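Local coordinates for sensor protein (Rhodopseudomonas palustris, PDB 2OOL) that binds a biliverdin chromophore as the chromophore-binding domain of a bacteriophytochrome, which probably passes the light signal on as a histidine kinase, at residues A[45-50]-A[128-133]; A[52-57]-A[75-80]. One frame throughout, in Å; residues are numbered along the deposited sequence.

Contact 1 (A[45-50]-A[128-133])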
ATOM      1  N   LEU A  45       0.417 -10.980  26.040  1.00 53.87           N
ATOM      2  CA  LEU A  45       0.026  -9.633  26.490  1.00 53.20           C
ATOM      3  C   LEU A  45       0.705  -9.234  27.798  1.00 53.63           C
ATOM      4  O   LEU A  45       0.777 -10.036  28.724  1.00 53.22           O
ATOM      5  CB  LEU A  45      -1.502  -9.559  26.657  1.00 53.50           C
ATOM      6  CG  LEU A  45      -2.182  -8.261  27.052  1.00 53.83           C
ATOM      7  CD1 LEU A  45      -3.614  -8.271  26.513  1.00 53.05           C
ATOM      8  CD2 LEU A  45      -2.161  -7.982  28.604  1.00 51.84           C
ATOM      9  N   PHE A  46       1.168  -7.979  27.853  1.00 52.56           N
ATOM     10  CA  PHE A  46       1.732  -7.392  29.058  1.00 53.36           C
ATOM     11  C   PHE A  46       1.043  -6.074  29.302  1.00 53.63           C
ATOM     12  O   PHE A  46       0.801  -5.312  28.371  1.00 54.79           O
ATOM     13  CB  PHE A  46       3.198  -7.099  28.835  1.00 52.82           C
ATOM     14  CG  PHE A  46       4.010  -8.307  28.514  1.00 52.66           C
ATOM     15  CD1 PHE A  46       4.767  -8.925  29.505  1.00 51.41           C
ATOM     16  CD2 PHE A  46       4.028  -8.832  27.222  1.00 50.65           C
ATOM     17  CE1 PHE A  46       5.559 -10.015  29.218  1.00 53.59           C
ATOM     18  CE2 PHE A  46       4.788  -9.971  26.931  1.00 51.63           C
ATOM     19  CZ  PHE A  46       5.546 -10.560  27.903  1.00 52.15           C
ATOM     20  N   VAL A  47       0.668  -5.823  30.534  1.00 54.22           N
ATOM     21  CA  VAL A  47       0.414  -4.468  30.977  1.00 53.94           C
ATOM     22  C   VAL A  47       1.682  -3.981  31.583  1.00 54.53           C
ATOM     23  O   VAL A  47       2.239  -4.669  32.409  1.00 54.45           O
ATOM     24  CB  VAL A  47      -0.730  -4.403  32.019  1.00 54.19           C
ATOM     25  CG1 VAL A  47      -0.952  -2.977  32.420  1.00 48.80           C
ATOM     26  CG2 VAL A  47      -2.036  -5.091  31.395  1.00 52.98           C
ATOM     27  N   VAL A  48       2.150  -2.814  31.166  1.00 56.75           N
ATOM     28  CA  VAL A  48       3.352  -2.234  31.735  1.00 60.03           C
ATOM     29  C   VAL A  48       3.134  -0.773  32.157  1.00 61.64           C
ATOM     30  O   VAL A  48       2.354  -0.036  31.552  1.00 62.56           O
ATOM     31  CB  VAL A  48       4.538  -2.279  30.743  1.00 60.25           C
ATOM     32  CG1 VAL A  48       4.859  -3.728  30.324  1.00 58.57           C
ATOM     33  CG2 VAL A  48       4.218  -1.457  29.530  1.00 60.37           C
ATOM     34  N   SER A  49       3.861  -0.344  33.173  1.00 62.94           N
ATOM     35  CA  SER A  49       3.746   1.020  33.645  1.00 64.95           C
ATOM     36  C   SER A  49       4.526   1.954  32.728  1.00 66.58           C
ATOM     37  O   SER A  49       5.511   1.562  32.119  1.00 66.41           O
ATOM     38  CB  SER A  49       4.284   1.123  35.059  1.00 63.99           C
ATOM     39  OG  SER A  49       5.673   0.966  35.015  1.00 64.50           O
ATOM     40  N   GLU A  50       4.084   3.204  32.645  1.00 69.02           N
ATOM     41  CA  GLU A  50       4.613   4.136  31.644  1.00 70.29           C
ATOM     42  C   GLU A  50       5.918   4.736  32.125  1.00 71.42           C
ATOM     43  O   GLU A  50       6.649   5.346  31.345  1.00 73.23           O
ATOM     44  CB  GLU A  50       3.604   5.263  31.390  1.00 71.53           C
ATOM     45  CG  GLU A  50       3.242   5.475  29.907  1.00 71.81           C
ATOM     46  CD  GLU A  50       1.942   6.232  29.798  1.00 72.64           C
ATOM     47  OE1 GLU A  50       1.033   5.831  29.031  1.00 75.54           O
ATOM     48  OE2 GLU A  50       1.816   7.229  30.535  1.00 77.18           O
ATOM     49  N   ILE A 128      -3.501   2.985  31.592  1.00 58.45           N
ATOM     50  CA  ILE A 128      -2.453   1.951  31.504  1.00 56.45           C
ATOM     51  C   ILE A 128      -1.996   1.679  30.087  1.00 56.45           C
ATOM     52  O   ILE A 128      -2.655   2.055  29.138  1.00 57.47           O
ATOM     53  CB  ILE A 128      -2.898   0.601  32.168  1.00 57.07           C
ATOM     54  CG1 ILE A 128      -4.159   0.046  31.511  1.00 52.45           C
ATOM     55  CG2 ILE A 128      -3.084   0.780  33.701  1.00 53.33           C
ATOM     56  CD1 ILE A 128      -4.359  -1.409  31.719  1.00 52.12           C
ATOM     57  N   VAL A 129      -0.903   0.929  29.954  1.00 56.04           N
ATOM     58  CA  VAL A 129      -0.308   0.606  28.662  1.00 55.18           C
ATOM     59  C   VAL A 129      -0.314  -0.877  28.518  1.00 54.43           C
ATOM     60  O   VAL A 129       0.129  -1.563  29.412  1.00 54.76           O
ATOM     61  CB  VAL A 129       1.163   1.091  28.605  1.00 56.06           C
ATOM     62  CG1 VAL A 129       1.794   0.722  27.276  1.00 54.90           C
ATOM     63  CG2 VAL A 129       1.233   2.611  28.876  1.00 54.90           C
ATOM     64  N   ILE A 130      -0.828  -1.360  27.388  1.00 53.75           N
ATOM     65  CA  ILE A 130      -0.953  -2.760  27.104  1.00 52.72           C
ATOM     66  C   ILE A 130      -0.037  -2.993  25.896  1.00 52.35           C
ATOM     67  O   ILE A 130      -0.137  -2.271  24.914  1.00 52.02           O
ATOM     68  CB  ILE A 130      -2.401  -3.141  26.777  1.00 52.64           C
ATOM     69  CG1 ILE A 130      -3.306  -3.037  28.017  1.00 53.35           C
ATOM     70  CG2 ILE A 130      -2.492  -4.554  26.142  1.00 54.29           C
ATOM     71  CD1 ILE A 130      -4.785  -3.418  27.828  1.00 53.00           C
ATOM     72  N   LEU A 131       0.883  -3.943  26.020  1.00 51.77           N
ATOM     73  CA  LEU A 131       1.726  -4.375  24.908  1.00 52.27           C
ATOM     74  C   LEU A 131       1.312  -5.774  24.485  1.00 52.25           C
ATOM     75  O   LEU A 131       1.191  -6.661  25.315  1.00 53.30           O
ATOM     76  CB  LEU A 131       3.188  -4.360  25.320  1.00 52.74           C
ATOM     77  CG  LEU A 131       4.200  -4.984  24.313  1.00 52.47           C
ATOM     78  CD1 LEU A 131       4.306  -4.157  23.023  1.00 53.02           C
ATOM     79  CD2 LEU A 131       5.549  -5.145  24.925  1.00 50.59           C
ATOM     80  N   GLU A 132       1.112  -5.986  23.202  1.00 51.41           N
ATOM     81  CA  GLU A 132       0.762  -7.298  22.741  1.00 53.53           C
ATOM     82  C   GLU A 132       1.777  -7.752  21.689  1.00 53.49           C
ATOM     83  O   GLU A 132       2.190  -6.959  20.874  1.00 53.90           O
ATOM     84  CB  GLU A 132      -0.651  -7.266  22.169  1.00 53.20           C
ATOM     85  CG  GLU A 132      -1.735  -7.000  23.218  1.00 55.24           C
ATOM     86  CD  GLU A 132      -3.116  -6.868  22.612  1.00 56.80           C
ATOM     87  OE1 GLU A 132      -3.398  -5.808  22.034  1.00 60.18           O
ATOM     88  OE2 GLU A 132      -3.912  -7.819  22.723  1.00 63.80           O
ATOM     89  N   LEU A 133       2.164  -9.022  21.746  1.00 53.50           N
ATOM     90  CA  LEU A 133       3.198  -9.598  20.891  1.00 53.55           C
ATOM     91  C   LEU A 133       2.558 -10.567  19.956  1.00 53.42           C
ATOM     92  O   LEU A 133       1.989 -11.562  20.405  1.00 55.02           O
ATOM     93  CB  LEU A 133       4.229 -10.344  21.763  1.00 52.21           C
ATOM     94  CG  LEU A 133       5.057  -9.545  22.743  1.00 52.48           C
ATOM     95  CD1 LEU A 133       6.162 -10.423  23.312  1.00 51.05           C
ATOM     96  CD2 LEU A 133       5.595  -8.303  22.095  1.00 47.81           C
TER
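Phe46 and Leu131 form a hydrogen-bonded pair of an antiparallel strand contact in the PAS domain, in which strands 45-48 and 128-133 run 155° apart. Phe46 N binds Leu131 O at 2.9 Å and Leu131 N returns the bond to Phe46 O at 2.7 Å; further on, Val48 N reaches Val129 O at 3.0 Å. Leu45, Val47, Ile130 and Glu132 line one face of the pair, while Phe46, Val48, Val129 and Leu131 line the other. On the first, Leu45 holds CG anti to the backbone N (chi1 -177°), which sets CG 3.8 Å from Ile130 CG2. Its CD1 lies 3.8 Å from Glu132 OE2, the two side chains running side by side in the same direction. An alanine in place of Leu45 would probably open a gap beside Ile130 CG2 and strip the Glu132 chain of the apolar neighbour it lies against. Val47 puts CG1, anti to its own N, 3.8 Å from Ile128 CD1, while its CG2 faces Ile130 CG1. On the other face the Phe46 ring meets the end of Leu133 obliquely, Phe46 CE2 lying 3.9 Å from Leu133 CD1. Leu131 O sits at the edge of the same ring. Val48 CG2 packs against Val129 CG1. Glu50 crosses Val129 at about a right angle, OE1 3.2 Å from Val129 CG2, and forms a salt bridge with Arg124 NE of strand 114-125. Glu132 is the buried charge here: its OE1 is bound by Val261 N and its OE2 by Leu262 N and Ser260 OG. Three hydrogen bonds, two of them from backbone N-H groups, thus grip one carboxylate, which is likely to stabilise its negative charge, and the otherwise apolar strand pair gains a polar tie to residues 260-262 of the GAF domain.

Contact 2 (A[52-57]-A[75-80])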
ATOM      1  N   ASP A  52       8.940   3.259  34.352  1.00 68.92           N
ATOM      2  CA  ASP A  52      10.075   2.366  34.127  1.00 67.86           C
ATOM      3  C   ASP A  52       9.612   1.038  33.507  1.00 66.54           C
ATOM      4  O   ASP A  52      10.358   0.051  33.466  1.00 66.56           O
ATOM      5  CB  ASP A  52      10.776   2.120  35.467  1.00 68.67           C
ATOM      6  CG  ASP A  52       9.800   2.181  36.643  1.00 71.01           C
ATOM      7  OD1 ASP A  52       8.614   1.774  36.412  1.00 73.82           O
ATOM      8  OD2 ASP A  52      10.207   2.662  37.747  1.00 72.22           O
ATOM      9  N   LEU A  53       8.372   1.002  33.025  1.00 64.70           N
ATOM     10  CA  LEU A  53       7.922  -0.105  32.226  1.00 62.89           C
ATOM     11  C   LEU A  53       7.926  -1.459  32.966  1.00 61.18           C
ATOM     12  O   LEU A  53       8.267  -2.504  32.401  1.00 61.40           O
ATOM     13  CB  LEU A  53       8.765  -0.123  30.935  1.00 63.41           C
ATOM     14  CG  LEU A  53       8.209   0.837  29.884  1.00 65.21           C
ATOM     15  CD1 LEU A  53       8.998   0.806  28.602  1.00 67.28           C
ATOM     16  CD2 LEU A  53       6.766   0.442  29.575  1.00 67.96           C
ATOM     17  N   ARG A  54       7.511  -1.437  34.221  1.00 58.58           N
ATOM     18  CA  ARG A  54       7.477  -2.641  35.045  1.00 57.34           C
ATOM     19  C   ARG A  54       6.224  -3.402  34.743  1.00 54.57           C
ATOM     20  O   ARG A  54       5.221  -2.807  34.520  1.00 53.49           O
ATOM     21  CB  ARG A  54       7.492  -2.276  36.523  1.00 56.53           C
ATOM     22  CG  ARG A  54       8.828  -1.734  36.969  1.00 58.47           C
ATOM     23  CD  ARG A  54       8.906  -1.349  38.451  1.00 57.67           C
ATOM     24  NE  ARG A  54      10.298  -0.966  38.673  1.00 59.60           N
ATOM     25  CZ  ARG A  54      11.275  -1.788  39.055  1.00 60.22           C
ATOM     26  NH1 ARG A  54      11.031  -3.055  39.383  1.00 61.26           N
ATOM     27  NH2 ARG A  54      12.508  -1.320  39.156  1.00 62.32           N
ATOM     28  N   ILE A  55       6.259  -4.715  34.827  1.00 53.58           N
ATOM     29  CA  ILE A  55       5.112  -5.521  34.376  1.00 54.40           C
ATOM     30  C   ILE A  55       4.011  -5.519  35.450  1.00 54.27           C
ATOM     31  O   ILE A  55       4.271  -5.811  36.598  1.00 53.04           O
ATOM     32  CB  ILE A  55       5.556  -6.965  34.042  1.00 52.81           C
ATOM     33  CG1 ILE A  55       6.437  -6.982  32.792  1.00 51.49           C
ATOM     34  CG2 ILE A  55       4.410  -7.874  33.941  1.00 52.93           C
ATOM     35  CD1 ILE A  55       7.292  -8.231  32.695  1.00 52.27           C
ATOM     36  N   ALA A  56       2.770  -5.242  35.065  1.00 54.97           N
ATOM     37  CA  ALA A  56       1.687  -5.238  36.071  1.00 55.76           C
ATOM     38  C   ALA A  56       0.715  -6.396  35.876  1.00 55.65           C
ATOM     39  O   ALA A  56       0.060  -6.825  36.812  1.00 56.63           O
ATOM     40  CB  ALA A  56       0.988  -3.860  36.146  1.00 55.67           C
ATOM     41  N   SER A  57       0.710  -6.982  34.690  1.00 55.91           N
ATOM     42  CA  SER A  57      -0.053  -8.191  34.437  1.00 55.38           C
ATOM     43  C   SER A  57       0.488  -8.866  33.178  1.00 55.34           C
ATOM     44  O   SER A  57       1.042  -8.168  32.315  1.00 54.08           O
ATOM     45  CB  SER A  57      -1.533  -7.835  34.207  1.00 55.95           C
ATOM     46  OG  SER A  57      -2.261  -8.935  33.704  1.00 54.05           O
ATOM     47  N   ASN A  75       5.925  -6.790  38.611  1.00 53.59           N
ATOM     48  CA  ASN A  75       6.769  -5.670  38.914  1.00 53.52           C
ATOM     49  C   ASN A  75       8.198  -5.724  38.390  1.00 52.56           C
ATOM     50  O   ASN A  75       9.028  -4.891  38.775  1.00 52.37           O
ATOM     51  CB  ASN A  75       6.757  -5.354  40.423  1.00 54.01           C
ATOM     52  CG  ASN A  75       6.808  -3.894  40.677  1.00 55.98           C
ATOM     53  OD1 ASN A  75       7.355  -3.425  41.690  1.00 62.25           O
ATOM     54  ND2 ASN A  75       6.254  -3.138  39.749  1.00 59.61           N
ATOM     55  N   VAL A  76       8.484  -6.674  37.503  1.00 51.96           N
ATOM     56  CA  VAL A  76       9.795  -6.777  36.895  1.00 51.61           C
ATOM     57  C   VAL A  76       9.891  -5.855  35.675  1.00 50.95           C
ATOM     58  O   VAL A  76       8.956  -5.744  34.906  1.00 50.79           O
ATOM     59  CB  VAL A  76      10.102  -8.239  36.507  1.00 51.58           C
ATOM     60  CG1 VAL A  76      11.427  -8.323  35.808  1.00 50.34           C
ATOM     61  CG2 VAL A  76      10.107  -9.108  37.772  1.00 51.22           C
ATOM     62  N   PRO A  77      11.012  -5.154  35.510  1.00 50.77           N
ATOM     63  CA  PRO A  77      11.122  -4.381  34.295  1.00 51.51           C
ATOM     64  C   PRO A  77      11.041  -5.258  33.002  1.00 52.18           C
ATOM     65  O   PRO A  77      11.688  -6.308  32.884  1.00 51.60           O
ATOM     66  CB  PRO A  77      12.466  -3.693  34.426  1.00 50.57           C
ATOM     67  CG  PRO A  77      12.803  -3.741  35.838  1.00 51.28           C
ATOM     68  CD  PRO A  77      12.161  -4.968  36.398  1.00 50.64           C
ATOM     69  N   ILE A  78      10.232  -4.843  32.052  1.00 52.33           N
ATOM     70  CA  ILE A  78      10.021  -5.703  30.881  1.00 53.27           C
ATOM     71  C   ILE A  78      11.350  -5.811  30.093  1.00 54.03           C
ATOM     72  O   ILE A  78      11.621  -6.834  29.461  1.00 54.53           O
ATOM     73  CB  ILE A  78       8.858  -5.228  30.008  1.00 53.24           C
ATOM     74  CG1 ILE A  78       8.441  -6.353  29.017  1.00 53.88           C
ATOM     75  CG2 ILE A  78       9.206  -3.930  29.301  1.00 53.23           C
ATOM     76  CD1 ILE A  78       7.283  -6.029  28.175  1.00 53.06           C
ATOM     77  N   ALA A  79      12.183  -4.775  30.207  1.00 54.34           N
ATOM     78  CA  ALA A  79      13.465  -4.674  29.507  1.00 54.50           C
ATOM     79  C   ALA A  79      14.401  -5.808  29.848  1.00 54.90           C
ATOM     80  O   ALA A  79      15.357  -6.046  29.129  1.00 54.51           O
ATOM     81  CB  ALA A  79      14.133  -3.343  29.808  1.00 53.61           C
ATOM     82  N   HIS A  80      14.159  -6.486  30.964  1.00 55.31           N
ATOM     83  CA  HIS A  80      14.943  -7.660  31.287  1.00 55.67           C
ATOM     84  C   HIS A  80      14.755  -8.809  30.306  1.00 55.61           C
ATOM     85  O   HIS A  80      15.663  -9.624  30.165  1.00 56.15           O
ATOM     86  CB  HIS A  80      14.700  -8.134  32.712  1.00 55.95           C
ATOM     87  CG  HIS A  80      15.300  -7.235  33.736  1.00 56.74           C
ATOM     88  ND1 HIS A  80      14.865  -7.204  35.038  1.00 57.20           N
ATOM     89  CD2 HIS A  80      16.283  -6.310  33.645  1.00 57.57           C
ATOM     90  CE1 HIS A  80      15.570  -6.321  35.719  1.00 57.99           C
ATOM     91  NE2 HIS A  80      16.428  -5.752  34.895  1.00 59.87           N
TER
HETATM   92  O   HOH W   1      11.690  -2.262  31.566  1.00 57.38           O
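In the PAS domain, where the turn ahead of strand 55-59 meets the loop before helix 84-94, Arg54 and Pro77 face each other across a single backbone bridge. Ile55 holds the loop through both its backbone N and its backbone O: Asn75 N binds Ile55 O at 2.8 Å, and Ile55 N binds Val76 O at 2.9 Å. Two residues earlier, Leu53 O accepts Ile78 N at 3.1 Å. The Arg54 side chain, extended from CG to NE, then runs out over the loop. Its NH1 donates to Asn75 O at 2.8 Å, approaching nearly in line with the carbonyl, at a C=O...N angle of 174°. Pro77 lies alongside, pointing the same way, and sets CG 3.8 Å above one face of the guanidinium, offset toward its rim. Asp52 OD2 sits at the guanidinium edge, in its plane, in a long salt bridge to NE at 3.7 Å. Proline, backbone carbonyl and carboxylate therefore restrain the flat group from different sides, while the amide of Asn75 comes against the aliphatic part, ND2 beside CB and CD. The connection is the PAS pattern of an antiparallel hairpin followed by a helical excursion, and Ala56 and Ser57, both opposite Val47, form a classic beta bulge just past the bridge. Inward, the contact turns apolar. Ile55 crosses Ile78 at about a right angle, CG1 to CB 4.1 Å, and Ile78 CG2 approaches Leu53 CB; Leu90 of helix 84-94 touches both Leu53 and Ile78. At the exposed margin a water donates to Asp52 O and accepts from Ala79 N, linking the turn to the start of the 3-10 segment 78-80.

How the contacts relate
From the N terminus, strand 44-48 supplies one side of contact 1, and the chain then turns through 49-54 into strand 55-59, its antiparallel neighbour. After helix 62-66 the chain returns at 75-80, where contact 2 closes a short loop. It continues through helix 84-94 and strands 105-111 and 114-125 before 128-133 comes back beside 44-48. Contact 1 thus closes a much longer loop that contains all of contact 2. Their centres are about 9 Å apart. Val47 joins them through probable backbone bonds to Ala56 and Ser57, and Leu131 packs on Ile78, so that the middle of the PAS sheet meets the loop that leads into helix 84-94.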